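Side-chain contacts in cyclic nucleotide-binding protein (Ruegeria pomeroyi, PDB 3FX3), which probably acts as a DNA-binding transcription regulator of the Crp family, pairing a cyclic nucleotide-binding domain with a helix-turn-helix domain: residues B[60-65]-B[182-187]; B[102-107]-B[176-181]. All blocks are in the same frame, centred on the assembly; numbering follows the deposited sequence.

Interaction 1 of 2, residues B[60-65]-B[182-187]; sequences DGWVKL and MLIAGR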
loop_
_atom_site.group_PDB
_atom_site.type_symbol
_atom_site.label_atom_id
_atom_site.label_comp_id
_atom_site.label_asym_id
_atom_site.label_seq_id
_atom_site.Cartn_x
_atom_site.Cartn_y
_atom_site.Cartn_z
ATOM N N ASP B 60 -1.675 -21.998 7.212
ATOM C CA ASP B 60 -0.399 -22.700 7.043
ATOM C C ASP B 60 -0.231 -23.124 5.597
ATOM O O ASP B 60 -1.225 -23.459 4.942
ATOM C CB ASP B 60 -0.369 -23.972 7.908
ATOM C CG ASP B 60 1.042 -24.565 8.033
ATOM O OD1 ASP B 60 1.940 -23.882 8.577
ATOM O OD2 ASP B 60 1.263 -25.680 7.546
ATOM N N GLY B 61 0.999 -23.142 5.095
ATOM C CA GLY B 61 1.270 -23.615 3.730
ATOM C C GLY B 61 1.248 -22.500 2.705
ATOM O O GLY B 61 1.240 -21.335 3.054
ATOM N N TRP B 62 1.261 -22.866 1.431
ATOM C CA TRP B 62 1.345 -21.915 0.314
ATOM C C TRP B 62 0.233 -22.197 -0.692
ATOM O O TRP B 62 0.034 -23.341 -1.103
ATOM C CB TRP B 62 2.692 -22.045 -0.380
ATOM C CG TRP B 62 3.818 -21.467 0.402
ATOM C CD1 TRP B 62 4.545 -22.080 1.374
ATOM C CD2 TRP B 62 4.337 -20.135 0.286
ATOM N NE1 TRP B 62 5.497 -21.207 1.875
ATOM C CE2 TRP B 62 5.375 -20.006 1.222
ATOM C CE3 TRP B 62 4.013 -19.040 -0.518
ATOM C CZ2 TRP B 62 6.096 -18.825 1.378
ATOM C CZ3 TRP B 62 4.741 -17.865 -0.370
ATOM C CH2 TRP B 62 5.782 -17.779 0.559
ATOM N N VAL B 63 -0.475 -21.153 -1.093
ATOM C CA VAL B 63 -1.552 -21.244 -2.080
ATOM C C VAL B 63 -1.157 -20.410 -3.278
ATOM O O VAL B 63 -0.655 -19.296 -3.116
ATOM C CB VAL B 63 -2.863 -20.710 -1.476
ATOM C CG1 VAL B 63 -3.985 -20.627 -2.509
ATOM C CG2 VAL B 63 -3.260 -21.608 -0.314
ATOM N N LYS B 64 -1.345 -20.929 -4.483
ATOM C CA LYS B 64 -1.088 -20.118 -5.677
ATOM C C LYS B 64 -2.397 -19.731 -6.349
ATOM O O LYS B 64 -3.349 -20.509 -6.352
ATOM C CB LYS B 64 -0.174 -20.840 -6.658
ATOM C CG LYS B 64 -0.832 -21.914 -7.533
ATOM C CD LYS B 64 0.137 -22.519 -8.580
ATOM C CE LYS B 64 -0.360 -23.895 -9.037
ATOM N NZ LYS B 64 0.513 -24.589 -10.031
ATOM N N LEU B 65 -2.441 -18.535 -6.915
ATOM C CA LEU B 65 -3.551 -18.103 -7.737
ATOM C C LEU B 65 -3.026 -18.026 -9.170
ATOM O O LEU B 65 -1.944 -17.501 -9.387
ATOM C CB LEU B 65 -4.044 -16.722 -7.303
ATOM C CG LEU B 65 -5.054 -16.635 -6.143
ATOM C CD1 LEU B 65 -4.802 -17.643 -5.080
ATOM C CD2 LEU B 65 -5.128 -15.206 -5.538
HETATM N N MSE B 182 10.772 -20.638 -8.038
HETATM C CA MSE B 182 10.333 -19.632 -8.999
HETATM C C MSE B 182 9.068 -18.909 -8.567
HETATM O O MSE B 182 8.846 -17.760 -8.950
HETATM C CB MSE B 182 10.165 -20.255 -10.396
HETATM C CG MSE B 182 11.527 -20.659 -10.991
HETATM SE SE MSE B 182 11.611 -21.186 -12.897
HETATM C CE MSE B 182 10.610 -19.641 -13.610
ATOM N N LEU B 183 8.242 -19.552 -7.747
ATOM C CA LEU B 183 7.082 -18.874 -7.184
ATOM C C LEU B 183 7.497 -17.734 -6.262
ATOM O O LEU B 183 6.873 -16.681 -6.262
ATOM C CB LEU B 183 6.194 -19.861 -6.417
ATOM C CG LEU B 183 5.555 -20.970 -7.279
ATOM C CD1 LEU B 183 4.931 -22.032 -6.412
ATOM C CD2 LEU B 183 4.511 -20.394 -8.251
ATOM N N ILE B 184 8.559 -17.934 -5.486
ATOM C CA ILE B 184 9.057 -16.867 -4.597
ATOM C C ILE B 184 9.695 -15.757 -5.444
ATOM O O ILE B 184 9.501 -14.559 -5.190
ATOM C CB ILE B 184 10.089 -17.408 -3.581
ATOM C CG1 ILE B 184 9.440 -18.484 -2.704
ATOM C CG2 ILE B 184 10.646 -16.292 -2.710
ATOM C CD1 ILE B 184 8.073 -18.098 -2.161
ATOM N N ALA B 185 10.404 -16.159 -6.485
ATOM C CA ALA B 185 11.059 -15.208 -7.366
ATOM C C ALA B 185 10.012 -14.305 -7.983
ATOM O O ALA B 185 10.171 -13.081 -7.985
ATOM C CB ALA B 185 11.890 -15.941 -8.460
ATOM N N GLY B 186 8.941 -14.908 -8.486
ATOM C CA GLY B 186 7.792 -14.162 -9.008
ATOM C C GLY B 186 7.265 -13.155 -7.995
ATOM O O GLY B 186 7.048 -11.963 -8.301
ATOM N N ARG B 187 7.077 -13.605 -6.767
ATOM C CA ARG B 187 6.518 -12.733 -5.766
ATOM C C ARG B 187 7.421 -11.507 -5.477
ATOM O O ARG B 187 6.928 -10.374 -5.261
ATOM C CB ARG B 187 6.268 -13.503 -4.487
ATOM C CG ARG B 187 5.549 -12.665 -3.470
ATOM C CD ARG B 187 4.898 -13.494 -2.374
ATOM N NE ARG B 187 4.642 -12.635 -1.232
ATOM C CZ ARG B 187 3.877 -12.938 -0.181
ATOM N NH1 ARG B 187 3.202 -14.085 -0.087
ATOM N NH2 ARG B 187 3.751 -12.033 0.777
#

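Interaction 2 of 2, residues B[102-107]-B[176-181]; sequences EAVTPC and TLPYDK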
loop_
_atom_site.group_PDB
_atom_site.type_symbol
_atom_site.label_atom_id
_atom_site.label_comp_id
_atom_site.label_asym_id
_atom_site.label_seq_id
_atom_site.Cartn_x
_atom_site.Cartn_y
_atom_site.Cartn_z
ATOM N N GLU B 102 -5.001 -23.036 -5.929
ATOM C CA GLU B 102 -4.585 -24.403 -5.697
ATOM C C GLU B 102 -3.523 -24.422 -4.623
ATOM O O GLU B 102 -2.672 -23.537 -4.604
ATOM C CB GLU B 102 -3.996 -24.948 -6.984
ATOM C CG GLU B 102 -3.728 -26.404 -6.982
ATOM C CD GLU B 102 -3.333 -26.888 -8.386
ATOM O OE1 GLU B 102 -4.226 -26.882 -9.272
ATOM O OE2 GLU B 102 -2.140 -27.227 -8.585
ATOM N N ALA B 103 -3.575 -25.422 -3.759
ATOM C CA ALA B 103 -2.568 -25.620 -2.732
ATOM C C ALA B 103 -1.243 -26.046 -3.385
ATOM O O ALA B 103 -1.207 -26.975 -4.176
ATOM C CB ALA B 103 -3.021 -26.682 -1.748
ATOM N N VAL B 104 -0.171 -25.340 -3.044
ATOM C CA VAL B 104 1.189 -25.620 -3.549
ATOM C C VAL B 104 1.925 -26.521 -2.562
ATOM O O VAL B 104 2.735 -27.301 -2.958
ATOM C CB VAL B 104 1.992 -24.289 -3.768
ATOM C CG1 VAL B 104 3.483 -24.553 -3.949
ATOM C CG2 VAL B 104 1.432 -23.551 -4.971
ATOM N N THR B 105 1.646 -26.387 -1.272
ATOM C CA THR B 105 2.077 -27.350 -0.271
ATOM C C THR B 105 0.795 -27.838 0.385
ATOM O O THR B 105 -0.276 -27.318 0.094
ATOM C CB THR B 105 2.926 -26.641 0.808
ATOM O OG1 THR B 105 2.098 -25.641 1.422
ATOM C CG2 THR B 105 4.134 -25.953 0.169
ATOM N N PRO B 106 0.887 -28.838 1.275
ATOM C CA PRO B 106 -0.277 -29.044 2.129
ATOM C C PRO B 106 -0.622 -27.723 2.849
ATOM O O PRO B 106 0.293 -27.004 3.282
ATOM C CB PRO B 106 0.190 -30.121 3.127
ATOM C CG PRO B 106 1.346 -30.813 2.433
ATOM C CD PRO B 106 2.022 -29.690 1.668
ATOM N N CYS B 107 -1.916 -27.397 2.918
ATOM C CA CYS B 107 -2.422 -26.100 3.441
ATOM C C CYS B 107 -3.488 -26.270 4.485
ATOM O O CYS B 107 -4.261 -27.205 4.410
ATOM C CB CYS B 107 -3.095 -25.318 2.321
ATOM S SG CYS B 107 -1.882 -24.632 1.287
ATOM N N THR B 176 8.715 -22.815 6.012
ATOM C CA THR B 176 8.453 -23.771 4.931
ATOM C C THR B 176 8.283 -22.990 3.613
ATOM O O THR B 176 7.623 -21.949 3.591
ATOM C CB THR B 176 7.172 -24.548 5.217
ATOM O OG1 THR B 176 6.112 -23.600 5.309
ATOM C CG2 THR B 176 7.269 -25.328 6.540
ATOM N N LEU B 177 8.883 -23.473 2.528
ATOM C CA LEU B 177 8.780 -22.797 1.228
ATOM C C LEU B 177 8.271 -23.758 0.184
ATOM O O LEU B 177 8.407 -24.972 0.333
ATOM C CB LEU B 177 10.145 -22.290 0.768
ATOM C CG LEU B 177 10.898 -21.276 1.615
ATOM C CD1 LEU B 177 12.321 -21.099 1.109
ATOM C CD2 LEU B 177 10.139 -19.943 1.653
ATOM N N PRO B 178 7.727 -23.226 -0.915
ATOM C CA PRO B 178 7.420 -24.105 -2.040
ATOM C C PRO B 178 8.670 -24.770 -2.546
ATOM O O PRO B 178 9.746 -24.179 -2.479
ATOM C CB PRO B 178 6.880 -23.157 -3.121
ATOM C CG PRO B 178 6.650 -21.870 -2.450
ATOM C CD PRO B 178 7.532 -21.815 -1.249
ATOM N N TYR B 179 8.526 -25.997 -3.039
ATOM C CA TYR B 179 9.608 -26.674 -3.706
ATOM C C TYR B 179 10.057 -25.879 -4.935
ATOM O O TYR B 179 11.240 -25.723 -5.177
ATOM C CB TYR B 179 9.163 -28.075 -4.102
ATOM C CG TYR B 179 10.272 -28.931 -4.656
ATOM C CD1 TYR B 179 10.679 -28.802 -5.984
ATOM C CD2 TYR B 179 10.889 -29.898 -3.870
ATOM C CE1 TYR B 179 11.679 -29.603 -6.519
ATOM C CE2 TYR B 179 11.908 -30.727 -4.406
ATOM C CZ TYR B 179 12.294 -30.565 -5.728
ATOM O OH TYR B 179 13.290 -31.345 -6.275
ATOM N N ASP B 180 9.107 -25.338 -5.685
ATOM C CA ASP B 180 9.455 -24.532 -6.840
ATOM C C ASP B 180 9.772 -23.092 -6.419
ATOM O O ASP B 180 8.872 -22.279 -6.246
ATOM C CB ASP B 180 8.315 -24.514 -7.860
ATOM C CG ASP B 180 8.653 -23.682 -9.077
ATOM O OD1 ASP B 180 9.819 -23.218 -9.205
ATOM O OD2 ASP B 180 7.745 -23.456 -9.883
ATOM N N LYS B 181 11.055 -22.768 -6.322
ATOM C CA LYS B 181 11.463 -21.441 -5.825
ATOM C C LYS B 181 11.123 -20.301 -6.802
ATOM O O LYS B 181 11.156 -19.124 -6.419
ATOM C CB LYS B 181 12.966 -21.417 -5.467
ATOM C CG LYS B 181 13.414 -22.480 -4.424
ATOM C CD LYS B 181 12.666 -22.336 -3.075
ATOM C CE LYS B 181 13.069 -23.425 -2.071
ATOM N NZ LYS B 181 12.563 -24.795 -2.448
HETATM O O HOH W 1 5.746 -27.358 -2.942
#

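Interaction 1 of 2, residues B[60-65]-B[182-187]
Trp62 meets Ile184 and Arg187 in a small, buried, mainly apolar contact between the two domains of the chain. Trp62 sits on strand 62-68 of the cyclic nucleotide-binding domain, a cupin-like beta-roll, and its partners ride on helix 182-187 of the Crp-like helix-turn-helix domain. The six-membered ring of the indole carries the contact: CD1 of Ile184, approaching obliquely, lies 3.6 Å from Trp62 CH2 and 3.8 Å from Trp62 CZ3. Ile184 reaches the ring with the longer of its two branches; with CG1 anti to the carbonyl carbon (chi1 -60°), that branch runs out beside the backbone N and its terminal methyl arrives at the indole, the two side chains crossing at roughly a right angle. From the other side of the indole plane, NH1 of Arg187 comes 4.1 Å from Trp62 CZ3, also obliquely, the guanidinium plane turned 71° from the ring. The arginine chain is extended from CG to NE, which lets a residue one turn along the helix carry its charge past the indole, where NH2 forms salt bridges with Glu84 of strand 84-86 and with Glu147 of the second subunit. The guanidinium thus lies close to the dimer partner as well as to the beta-roll. Phe161 of helix 154-165 touches Trp62, Ile184 and Arg187 alike. Tryptophan suits this place because it offers a broad hydrocarbon surface and one polar atom, NE1, whose N-H is hydrogen-bonded to the carbonyl O of Thr176. The chemistry divides the work: the indole and the isoleucine methyl probably help to keep water from between the domains here, while two carboxylates probably balance the arginine's charge and would help to fix its direction.

Interaction 2 of 2, residues B[102-107]-B[176-181]
Val104 and Pro178 make the apolar part of this contact, which brings the turn after strand 100-103 against the loop that precedes helix 182-187. CG1 of Val104 lies 3.8 Å from CB of Pro178, the valine branch crossing the proline ring obliquely. With CG1 anti to the backbone N (chi1 166°), that methyl is the one presented to the ring. Beside it, the methyl CG2 of Thr105 lies 4.4 Å from Pro178 CA, a looser approach. Compact valine and rigid proline let the two loops come close without long side chains between them.

Polar bonding across the gap runs through water. One molecule donates to the carbonyl O of Val104 at 3.0 Å and accepts from the backbone N of Tyr179 at 3.1 Å, bridging the two main chains. Other polar groups shape each loop internally. Thr105 OG1 donates to Pro106 O at 2.9 Å, from well above the carbonyl plane, and also bonds to the backbone N of Trp62. Lys181 folds back so that NZ reaches Pro178 O at 2.9 Å, on a lone pair in the carbonyl plane, and Tyr179 O at 3.2 Å, the latter from above the carbonyl plane; Arg211 O is a further partner. Asp180 OD1 accepts the backbone N-H of Met182, capping the start of the helix.

Around these loops, Leu183 of helix 182-187 touches both Val104 and Pro178, and Ile184 also meets the proline. Trp62 of strand 62-68 packs on Pro178, while Leu177, whose side chain leaves pointing away from Val104 and Thr105, touches Val209 of strand 207-209.

Interactions 1 and 2 are neighbouring parts of one interface between the cyclic nucleotide-binding and helix-turn-helix domains, their centres about 7 Å apart. Both are buried, although interaction 1 lies nearer the middle of the chain. Strands 62-68 and 100-103 are adjacent in one sheet, joined between the contacts by a probable hydrogen bond from Val104 N to Trp62 O, and the second segment of interaction 2 leads directly into the helix of interaction 1. Strand against helix brings a large aromatic side chain and an arginine tied to the second subunit; loop against loop uses small side chains and a bridging water, with no other protein chain touching its segments.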